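Local coordinates for protein member of DUF4221 family (Bacteroides vulgatus, PDB 3S9J) that is of unknown function but folds as a six-bladed beta-propeller of the DUF4221 family and is probably made as a lipoprotein, at residues G131-N135 against W268-Y272; F146-I151 against Y199-Y203; E190-A196 against P246-S251. The contacts are given in a common frame with arbitrary orientation. Where two conformers were deposited one is given. Residue numbers count along the deposited sequence, not the author numbering.

Interaction 1 of 3, residues G131-N135 against W268-Y272; sequences GSYYN and WHIMY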
loop_
_atom_site.group_PDB
_atom_site.type_symbol
_atom_site.label_atom_id
_atom_site.label_comp_id
_atom_site.label_asym_id
_atom_site.label_seq_id
_atom_site.Cartn_x
_atom_site.Cartn_y
_atom_site.Cartn_z
ATOM N N GLY A 131 -1.706 -3.552 3.612
ATOM C CA GLY A 131 -0.708 -4.157 2.732
ATOM C C GLY A 131 0.116 -3.118 2.020
ATOM O O GLY A 131 0.030 -1.928 2.325
ATOM N N SER A 132 0.874 -3.590 1.022
ATOM C CA SER A 132 1.866 -2.767 0.363
ATOM C C SER A 132 1.660 -2.724 -1.145
ATOM O O SER A 132 2.294 -1.926 -1.806
ATOM C CB SER A 132 3.285 -3.306 0.676
ATOM O OG SER A 132 3.312 -4.723 0.470
ATOM N N TYR A 133 0.788 -3.566 -1.690
ATOM C CA TYR A 133 0.701 -3.705 -3.167
ATOM C C TYR A 133 0.308 -2.334 -3.731
ATOM O O TYR A 133 0.872 -1.884 -4.724
ATOM C CB TYR A 133 -0.322 -4.774 -3.512
ATOM C CG TYR A 133 -0.194 -5.384 -4.881
ATOM C CD1 TYR A 133 0.962 -6.093 -5.240
ATOM C CD2 TYR A 133 -1.260 -5.357 -5.770
ATOM C CE1 TYR A 133 1.072 -6.733 -6.487
ATOM C CE2 TYR A 133 -1.151 -5.992 -7.032
ATOM C CZ TYR A 133 0.012 -6.675 -7.365
ATOM O OH TYR A 133 0.129 -7.299 -8.605
ATOM N N TYR A 134 -0.619 -1.658 -3.037
ATOM C CA TYR A 134 -0.578 -0.194 -2.919
ATOM C C TYR A 134 -0.318 0.092 -1.443
ATOM O O TYR A 134 -0.799 -0.620 -0.568
ATOM C CB TYR A 134 -1.858 0.483 -3.414
ATOM C CG TYR A 134 -3.122 0.049 -2.680
ATOM C CD1 TYR A 134 -3.813 -1.085 -3.059
ATOM C CD2 TYR A 134 -3.633 0.810 -1.649
ATOM C CE1 TYR A 134 -4.988 -1.495 -2.379
ATOM C CE2 TYR A 134 -4.794 0.426 -0.991
ATOM C CZ TYR A 134 -5.457 -0.705 -1.339
ATOM O OH TYR A 134 -6.593 -1.030 -0.623
ATOM N N ASN A 135 0.421 1.139 -1.161
ATOM C CA ASN A 135 0.799 1.395 0.211
ATOM C C ASN A 135 -0.476 1.700 1.042
ATOM O O ASN A 135 -1.168 2.707 0.814
ATOM C CB ASN A 135 1.801 2.523 0.317
ATOM C CG ASN A 135 2.474 2.568 1.686
ATOM O OD1 ASN A 135 2.671 1.523 2.303
ATOM N ND2 ASN A 135 2.789 3.771 2.169
ATOM N N TRP A 268 -0.233 6.219 -7.613
ATOM C CA TRP A 268 -0.230 4.945 -6.883
ATOM C C TRP A 268 0.223 5.218 -5.441
ATOM O O TRP A 268 -0.443 6.004 -4.771
ATOM C CB TRP A 268 0.544 3.838 -7.625
ATOM C CG TRP A 268 0.137 2.449 -7.214
ATOM C CD1 TRP A 268 0.901 1.523 -6.569
ATOM C CD2 TRP A 268 -1.134 1.847 -7.415
ATOM N NE1 TRP A 268 0.184 0.378 -6.365
ATOM C CE2 TRP A 268 -1.076 0.550 -6.863
ATOM C CE3 TRP A 268 -2.336 2.281 -7.992
ATOM C CZ2 TRP A 268 -2.148 -0.317 -6.896
ATOM C CZ3 TRP A 268 -3.412 1.395 -8.017
ATOM C CH2 TRP A 268 -3.307 0.112 -7.467
ATOM N N HIS A 269 1.326 4.626 -4.960
ATOM C CA HIS A 269 1.717 4.794 -3.566
ATOM C C HIS A 269 1.906 6.256 -3.169
ATOM O O HIS A 269 2.455 7.065 -3.939
ATOM C CB HIS A 269 3.071 4.155 -3.244
ATOM C CG HIS A 269 3.253 2.745 -3.697
ATOM N ND1 HIS A 269 2.491 1.695 -3.219
ATOM C CD2 HIS A 269 4.215 2.200 -4.472
ATOM C CE1 HIS A 269 2.954 0.567 -3.724
ATOM N NE2 HIS A 269 3.995 0.847 -4.498
ATOM N N ILE A 270 1.514 6.572 -1.941
ATOM C CA ILE A 270 2.125 7.670 -1.210
ATOM C C ILE A 270 2.876 7.038 -0.029
ATOM O O ILE A 270 2.329 6.232 0.714
ATOM C CB ILE A 270 1.100 8.780 -0.794
ATOM C CG1 ILE A 270 1.799 9.984 -0.104
ATOM C CG2 ILE A 270 -0.015 8.217 0.092
ATOM C CD1 ILE A 270 2.741 10.776 -1.038
HETATM N N MSE A 271 4.143 7.409 0.133
HETATM C CA MSE A 271 5.004 6.786 1.127
HETATM C C MSE A 271 5.770 7.845 1.899
HETATM O O MSE A 271 6.400 8.718 1.306
HETATM C CB MSE A 271 5.997 5.830 0.461
HETATM C CG MSE A 271 5.369 4.793 -0.332
HETATM SE SE MSE A 271 6.740 3.583 -1.039
HETATM C CE MSE A 271 7.658 3.206 0.212
ATOM N N TYR A 272 5.742 7.738 3.224
ATOM C CA TYR A 272 6.528 8.604 4.081
ATOM C C TYR A 272 7.882 7.974 4.345
ATOM O O TYR A 272 7.969 6.784 4.596
ATOM C CB TYR A 272 5.804 8.826 5.416
ATOM C CG TYR A 272 6.593 9.667 6.384
ATOM C CD1 TYR A 272 7.039 10.909 6.022
ATOM C CD2 TYR A 272 6.861 9.223 7.663
ATOM C CE1 TYR A 272 7.780 11.687 6.899
ATOM C CE2 TYR A 272 7.606 10.006 8.558
ATOM C CZ TYR A 272 8.055 11.228 8.173
ATOM O OH TYR A 272 8.796 12.037 9.025
#
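Three hydrogen bonds tie the irregular loop 131-135 to strand 268-272, the innermost strand of one blade of the six-bladed beta-propeller, close to the centre of the chain. Asn135 ND2 donates to Ile270 O at 2.9 Å and is almost linear, and Trp268 NE1 donates to Tyr133 O, also at 2.9 Å. Between them Asn135 N gives a more bent bond to His269 ND1 at 3.0 Å. Each bond uses a side chain on one side and the backbone on the other, so the loop docks on the strand without extending the sheet. Because ND1 accepts, the imidazole carries its proton on NE2, which is hydrogen-bonded to Tyr328 O in a neighbouring blade. Ser202 OG meets both Asn135 O and Ile270 N and so bridges the two segments from a third blade. The other polar ends point elsewhere: Ser132 OG to Met31 N and Tyr133 OH to Glu297.

Backbone atoms also crowd the imidazole, with Ser132 O 3.2 Å from His269 CE1 near the ring plane. Farther out, the edge of the Tyr134 ring is directed at the face of the Trp268 six-membered ring in an offset edge-to-face pair, centroids 6.0 Å apart and planes at 77°. Trp268, Ile270 and Met271 touch the neighbouring strand 278-284, and Tyr133, Trp268 and Met271 touch strand 327-334. A formic acid, probably from the crystallisation liquor, lies about 3 Å from the Tyr134 side chain. At the other end the selenomethionine Met271 places its CG 3.7 Å from Asn135 ND2.

Interaction 2 of 3, residues F146-I151 against Y199-Y203; sequences FLRQEI and YGFSY. With GOL (glycerol), chain R; FMT (formic acid), chain F.
Two adjacent blades of the beta-propeller face each other here. Strand 146-148 and strand 201-203 run nearly antiparallel (157° between N-to-C directions) with axes 9.5 Å apart, too far for backbone pairing; side chains and water fill the gap. Residues 149-151 carry on from the first strand in extended form, and Tyr199 and Gly200 lead into the second. In register, Arg148 lies opposite Tyr203 (CA-CA 8.8 Å) and Glu150 opposite Gly200 (8.6 Å).

Packing centres on Arg148, its CA-CB bond toward the other strand and chi1 to chi3 all t. Its CD sits over the Phe201 face in a CH-pi contact, 3.9 Å from the centroid, while CG comes within 3.6 Å of Phe201 CZ. Tyr199, Phe201 and Tyr203 all have chi1 p. Ile151 CG2 lies over one face of the Tyr199 ring, and CG1 is 3.4 Å from Tyr199 OH.

The charge of Arg148 is met in its own segment by a salt bridge, NH1 to Glu150 OE2, 3.1 Å. Water bridges the two segments twice: water 1 joins Arg148 N (3.1 Å) to Tyr203 OH (2.6 Å), and water 2 joins Arg148 NH2 to Tyr199 O (2.8 Å each).

Glycerol and formic acid, probably from the crystallisation liquor, lie beside Tyr199 and Gly200 and may mark a pocket: Tyr199 N donates to glycerol O3 (3.1 Å), Arg148 NH2 weakly to glycerol O2 (2.9 Å), and Gly200 N to formic acid O2 (2.9 Å).

Strand 165-171 flanks the first strand and strand 211-216 the second; Tyr203 OH also pairs with Ala138 N, and Phe201 touches Met166.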
loop_
_atom_site.group_PDB
_atom_site.type_symbol
_atom_site.label_atom_id
_atom_site.label_comp_id
_atom_site.label_asym_id
_atom_site.label_seq_id
_atom_site.Cartn_x
_atom_site.Cartn_y
_atom_site.Cartn_z
ATOM N N PHE A 146 -6.271 1.556 12.751
ATOM C CA PHE A 146 -7.015 2.345 11.778
ATOM C C PHE A 146 -6.779 1.769 10.420
ATOM O O PHE A 146 -5.623 1.504 10.040
ATOM C CB PHE A 146 -6.515 3.764 11.785
ATOM C CG PHE A 146 -6.922 4.539 12.991
ATOM C CD1 PHE A 146 -6.346 4.277 14.241
ATOM C CD2 PHE A 146 -7.866 5.561 12.883
ATOM C CE1 PHE A 146 -6.718 5.017 15.347
ATOM C CE2 PHE A 146 -8.236 6.294 14.014
ATOM C CZ PHE A 146 -7.662 6.022 15.224
ATOM N N LEU A 147 -7.862 1.597 9.680
ATOM C CA LEU A 147 -7.924 0.887 8.392
ATOM C C LEU A 147 -8.744 1.701 7.382
ATOM O O LEU A 147 -9.736 2.292 7.770
ATOM C CB LEU A 147 -8.697 -0.446 8.533
ATOM C CG LEU A 147 -8.124 -1.683 9.247
ATOM C CD1 LEU A 147 -8.466 -2.926 8.455
ATOM C CD2 LEU A 147 -6.649 -1.607 9.434
ATOM N N ARG A 148 -8.414 1.594 6.103
ATOM C CA ARG A 148 -9.257 2.144 5.053
ATOM C C ARG A 148 -10.609 1.476 5.058
ATOM O O ARG A 148 -10.732 0.272 5.331
ATOM C CB ARG A 148 -8.577 1.924 3.685
ATOM C CG ARG A 148 -9.424 2.155 2.476
ATOM C CD ARG A 148 -8.556 2.126 1.209
ATOM N NE ARG A 148 -9.379 2.091 0.010
ATOM C CZ ARG A 148 -9.868 1.001 -0.572
ATOM N NH1 ARG A 148 -9.643 -0.213 -0.079
ATOM N NH2 ARG A 148 -10.622 1.146 -1.663
ATOM N N GLN A 149 -11.625 2.241 4.689
ATOM C CA GLN A 149 -12.951 1.700 4.481
ATOM C C GLN A 149 -13.446 2.009 3.049
ATOM O O GLN A 149 -13.156 3.075 2.499
ATOM C CB GLN A 149 -13.910 2.264 5.520
ATOM C CG GLN A 149 -13.604 1.702 6.901
ATOM C CD GLN A 149 -14.005 0.256 7.033
ATOM O OE1 GLN A 149 -15.189 -0.061 7.202
ATOM N NE2 GLN A 149 -13.040 -0.630 6.967
ATOM N N GLU A 150 -14.143 1.025 2.481
ATOM C CA GLU A 150 -14.698 1.158 1.130
ATOM C C GLU A 150 -16.160 1.654 1.215
ATOM O O GLU A 150 -16.707 1.848 2.312
ATOM C CB GLU A 150 -14.542 -0.180 0.367
ATOM C CG GLU A 150 -13.057 -0.560 0.058
ATOM C CD GLU A 150 -12.909 -1.816 -0.801
ATOM O OE1 GLU A 150 -13.953 -2.342 -1.232
ATOM O OE2 GLU A 150 -11.762 -2.290 -1.048
ATOM N N ILE A 151 -16.788 1.907 0.060
ATOM C CA ILE A 151 -18.173 2.385 0.032
ATOM C C ILE A 151 -19.197 1.332 0.521
ATOM O O ILE A 151 -18.987 0.147 0.368
ATOM C CB ILE A 151 -18.563 2.900 -1.379
ATOM C CG1 ILE A 151 -18.450 1.771 -2.409
ATOM C CG2 ILE A 151 -17.664 4.083 -1.747
ATOM C CD1 ILE A 151 -18.931 2.122 -3.808
ATOM N N TYR A 199 -12.048 4.855 -7.233
ATOM C CA TYR A 199 -12.066 5.671 -6.010
ATOM C C TYR A 199 -11.020 5.213 -4.994
ATOM O O TYR A 199 -11.072 5.597 -3.839
ATOM C CB TYR A 199 -13.461 5.709 -5.374
ATOM C CG TYR A 199 -14.001 4.383 -4.939
ATOM C CD1 TYR A 199 -14.694 3.573 -5.822
ATOM C CD2 TYR A 199 -13.839 3.935 -3.630
ATOM C CE1 TYR A 199 -15.194 2.342 -5.439
ATOM C CE2 TYR A 199 -14.335 2.693 -3.239
ATOM C CZ TYR A 199 -15.014 1.903 -4.156
ATOM O OH TYR A 199 -15.532 0.674 -3.817
ATOM N N GLY A 200 -10.036 4.458 -5.453
ATOM C CA GLY A 200 -8.986 3.971 -4.592
ATOM C C GLY A 200 -8.063 5.066 -4.117
ATOM O O GLY A 200 -7.891 6.117 -4.782
ATOM N N PHE A 201 -7.420 4.801 -2.986
ATOM C CA PHE A 201 -6.366 5.671 -2.494
ATOM C C PHE A 201 -5.310 4.896 -1.749
ATOM O O PHE A 201 -5.581 3.824 -1.211
ATOM C CB PHE A 201 -6.896 6.797 -1.596
ATOM C CG PHE A 201 -7.510 6.343 -0.288
ATOM C CD1 PHE A 201 -8.855 6.012 -0.208
ATOM C CD2 PHE A 201 -6.760 6.341 0.878
ATOM C CE1 PHE A 201 -9.438 5.654 1.002
ATOM C CE2 PHE A 201 -7.336 5.979 2.099
ATOM C CZ PHE A 201 -8.660 5.620 2.157
ATOM N N SER A 202 -4.110 5.458 -1.726
ATOM C CA SER A 202 -3.013 4.994 -0.898
ATOM C C SER A 202 -2.868 5.964 0.257
ATOM O O SER A 202 -3.316 7.114 0.191
ATOM C CB SER A 202 -1.731 4.924 -1.753
ATOM O OG SER A 202 -0.551 4.626 -0.996
ATOM N N TYR A 203 -2.263 5.524 1.349
ATOM C CA TYR A 203 -2.072 6.430 2.485
ATOM C C TYR A 203 -0.825 5.991 3.236
ATOM O O TYR A 203 -0.350 4.863 3.095
ATOM C CB TYR A 203 -3.310 6.456 3.415
ATOM C CG TYR A 203 -3.609 5.151 4.108
ATOM C CD1 TYR A 203 -4.377 4.189 3.496
ATOM C CD2 TYR A 203 -3.109 4.888 5.372
ATOM C CE1 TYR A 203 -4.646 2.960 4.090
ATOM C CE2 TYR A 203 -3.361 3.688 5.998
ATOM C CZ TYR A 203 -4.113 2.710 5.360
ATOM O OH TYR A 203 -4.373 1.519 5.969
HETATM C C1 GOL R . -12.513 -0.835 -5.495
HETATM O O1 GOL R . -12.592 -2.029 -4.749
HETATM C C2 GOL R . -11.156 -0.152 -5.290
HETATM O O2 GOL R . -10.516 -0.536 -4.080
HETATM C C3 GOL R . -11.354 1.362 -5.282
HETATM O O3 GOL R . -11.961 1.824 -6.485
HETATM C C FMT F . -9.029 2.131 -8.027
HETATM O O1 FMT F . -9.905 1.339 -8.365
HETATM O O2 FMT F . -9.191 3.346 -8.039
HETATM O O HOH W 1 -6.120 -0.134 4.952
HETATM O O HOH W 2 -11.010 3.882 -1.631
#

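Interaction 3 of 3, residues E190-A196 against P246-S251; sequences EEYDNIA and PKLGNS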
loop_
_atom_site.group_PDB
_atom_site.type_symbol
_atom_site.label_atom_id
_atom_site.label_comp_id
_atom_site.label_asym_id
_atom_site.label_seq_id
_atom_site.Cartn_x
_atom_site.Cartn_y
_atom_site.Cartn_z
ATOM N N GLU A 190 -19.535 10.597 -11.492
ATOM C CA GLU A 190 -20.373 9.604 -12.169
ATOM C C GLU A 190 -21.323 8.910 -11.207
ATOM O O GLU A 190 -20.948 8.594 -10.079
ATOM C CB GLU A 190 -19.519 8.559 -12.889
ATOM C CG GLU A 190 -18.650 9.127 -14.006
ATOM C CD GLU A 190 -17.354 9.738 -13.521
ATOM O OE1 GLU A 190 -16.917 9.400 -12.396
ATOM O OE2 GLU A 190 -16.767 10.555 -14.270
ATOM N N GLU A 191 -22.551 8.659 -11.659
ATOM C CA GLU A 191 -23.553 8.004 -10.833
ATOM C C GLU A 191 -24.017 6.718 -11.501
ATOM O O GLU A 191 -25.040 6.683 -12.180
ATOM C CB GLU A 191 -24.719 8.957 -10.556
ATOM C CG GLU A 191 -24.310 10.139 -9.665
ATOM C CD GLU A 191 -25.461 11.057 -9.297
ATOM O OE1 GLU A 191 -26.392 11.195 -10.116
ATOM O OE2 GLU A 191 -25.434 11.661 -8.197
ATOM N N TYR A 192 -23.230 5.671 -11.331
ATOM C CA TYR A 192 -23.521 4.371 -11.919
ATOM C C TYR A 192 -24.289 3.479 -10.932
ATOM O O TYR A 192 -24.231 3.681 -9.721
ATOM C CB TYR A 192 -22.224 3.690 -12.347
ATOM C CG TYR A 192 -21.400 4.446 -13.382
ATOM C CD1 TYR A 192 -21.978 4.936 -14.556
ATOM C CD2 TYR A 192 -20.031 4.637 -13.203
ATOM C CE1 TYR A 192 -21.208 5.611 -15.512
ATOM C CE2 TYR A 192 -19.261 5.300 -14.157
ATOM C CZ TYR A 192 -19.852 5.790 -15.294
ATOM O OH TYR A 192 -19.062 6.446 -16.219
ATOM N N ASP A 193 -25.018 2.498 -11.454
ATOM C CA ASP A 193 -25.683 1.520 -10.601
ATOM C C ASP A 193 -24.673 0.666 -9.855
ATOM O O ASP A 193 -24.911 0.314 -8.708
ATOM C CB ASP A 193 -26.605 0.604 -11.411
ATOM C CG ASP A 193 -27.899 1.287 -11.822
ATOM O OD1 ASP A 193 -28.361 2.205 -11.106
ATOM O OD2 ASP A 193 -28.450 0.885 -12.867
ATOM N N ASN A 194 -23.560 0.324 -10.520
ATOM C CA ASN A 194 -22.487 -0.456 -9.926
ATOM C C ASN A 194 -21.110 0.014 -10.403
ATOM O O ASN A 194 -20.818 0.051 -11.616
ATOM C CB ASN A 194 -22.670 -1.950 -10.215
ATOM C CG ASN A 194 -23.961 -2.518 -9.596
ATOM O OD1 ASN A 194 -23.954 -3.031 -8.474
ATOM N ND2 ASN A 194 -25.072 -2.390 -10.321
ATOM N N ILE A 195 -20.272 0.365 -9.433
ATOM C CA ILE A 195 -18.966 0.966 -9.693
ATOM C C ILE A 195 -17.916 -0.117 -9.817
ATOM O O ILE A 195 -17.818 -1.002 -8.957
ATOM C CB ILE A 195 -18.567 1.951 -8.560
ATOM C CG1 ILE A 195 -19.515 3.140 -8.529
ATOM C CG2 ILE A 195 -17.103 2.440 -8.727
ATOM C CD1 ILE A 195 -19.474 3.881 -7.200
ATOM N N ALA A 196 -17.115 -0.022 -10.881
ATOM C CA ALA A 196 -16.071 -1.008 -11.214
ATOM C C ALA A 196 -14.734 -0.679 -10.561
ATOM O O ALA A 196 -13.902 -1.574 -10.353
ATOM C CB ALA A 196 -15.888 -1.098 -12.740
ATOM N N PRO A 246 -10.755 11.988 -10.420
ATOM C CA PRO A 246 -11.068 10.603 -10.643
ATOM C C PRO A 246 -12.187 10.381 -11.639
ATOM O O PRO A 246 -13.032 11.250 -11.868
ATOM C CB PRO A 246 -11.467 10.089 -9.234
ATOM C CG PRO A 246 -10.842 11.049 -8.298
ATOM C CD PRO A 246 -10.938 12.355 -9.004
ATOM N N LYS A 247 -12.112 9.230 -12.271
ATOM C CA LYS A 247 -13.115 8.800 -13.239
ATOM C C LYS A 247 -13.520 7.415 -12.789
ATOM O O LYS A 247 -12.745 6.464 -12.891
ATOM C CB LYS A 247 -12.546 8.754 -14.663
ATOM C CG LYS A 247 -13.562 9.151 -15.746
ATOM C CD LYS A 247 -14.505 8.024 -16.167
ATOM C CE LYS A 247 -14.080 7.380 -17.491
ATOM N NZ LYS A 247 -13.577 5.963 -17.352
ATOM N N LEU A 248 -14.729 7.313 -12.267
ATOM C CA LEU A 248 -15.212 6.021 -11.828
ATOM C C LEU A 248 -15.451 5.109 -13.034
ATOM O O LEU A 248 -15.906 5.558 -14.074
ATOM C CB LEU A 248 -16.495 6.186 -11.027
ATOM C CG LEU A 248 -16.383 6.997 -9.723
ATOM C CD1 LEU A 248 -17.763 7.141 -9.088
ATOM C CD2 LEU A 248 -15.412 6.338 -8.718
ATOM N N GLY A 249 -15.173 3.829 -12.857
ATOM C CA GLY A 249 -15.525 2.826 -13.844
ATOM C C GLY A 249 -16.955 2.353 -13.660
ATOM O O GLY A 249 -17.449 2.236 -12.538
ATOM N N ASN A 250 -17.605 2.086 -14.778
ATOM C CA ASN A 250 -18.949 1.542 -14.820
ATOM C C ASN A 250 -18.895 0.018 -14.980
ATOM O O ASN A 250 -18.372 -0.471 -15.976
ATOM C CB ASN A 250 -19.689 2.165 -15.985
ATOM C CG ASN A 250 -21.115 1.680 -16.099
ATOM O OD1 ASN A 250 -21.558 0.811 -15.344
ATOM N ND2 ASN A 250 -21.841 2.237 -17.055
ATOM N N SER A 251 -19.416 -0.733 -14.010
ATOM C CA SER A 251 -19.403 -2.207 -14.089
ATOM C C SER A 251 -20.088 -2.754 -15.349
ATOM O O SER A 251 -19.644 -3.760 -15.894
ATOM C CB SER A 251 -20.045 -2.843 -12.838
ATOM O OG SER A 251 -19.171 -2.730 -11.730
HETATM O O HOH W 3 -15.699 11.062 -11.023
HETATM O O HOH W 4 -23.716 0.453 -13.571
#
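Glu190 begins the contact: its OE1 accepts from Leu248 N at 3.0 Å and, through water 3, is linked to Pro246 O, so one carboxylate oxygen holds two backbone positions. Tyr192 then lays a ring face against Asn250 CB, a CH-pi contact 3.5 Å from the centroid and only 5° off the normal, with Leu248 O near the ring edge. At Asn194 the O accepts from Ser251 N at 2.9 Å and, weakly, from Ser251 OG at 3.2 Å, while water 4 joins Asn194 N to Asn250 OD1, which is also bonded to Met252 N. Ile195 pairs with Asn250 as an antiparallel non-hydrogen-bonded pair (CA-CA 5.2 Å); its CD1 meets Leu248 CD1 at 4.1 Å. Ala196 N closes the run on Gly249 O, a nearly straight bond of 2.8 Å. The result is a short, weakly bonded antiparallel ribbon joining the linkers that flank the blade of strands 201-206 to 231-235. Most of its hydrogen-bonding groups are backbone, so the pairing depends little on side-chain identity beyond Glu190 and Ser251.

Along the chain the segments run 131-135, 146-151, 190-196, 199-203, 246-251, 268-272, so interaction 1 spans the other two, and interactions 2 and 3 interleave. Together they lead from the propeller centre outward, their centres about 3, 10 and 23 Å from that of the chain. Interactions 1 and 2, centres about 11 Å apart, touch through Ser202, whose OG lies 2.7 Å from Asn135 O. Interactions 2 and 3, about 17 Å apart, meet where Ile151 CD1 is 3.9 Å from Ile195 CD1; interactions 1 and 3 do not touch. The three contacts thereby join three successive blades, 139-183, 201-235 and 266-321, through the second strand of the first, the first strands of the others, and linkers.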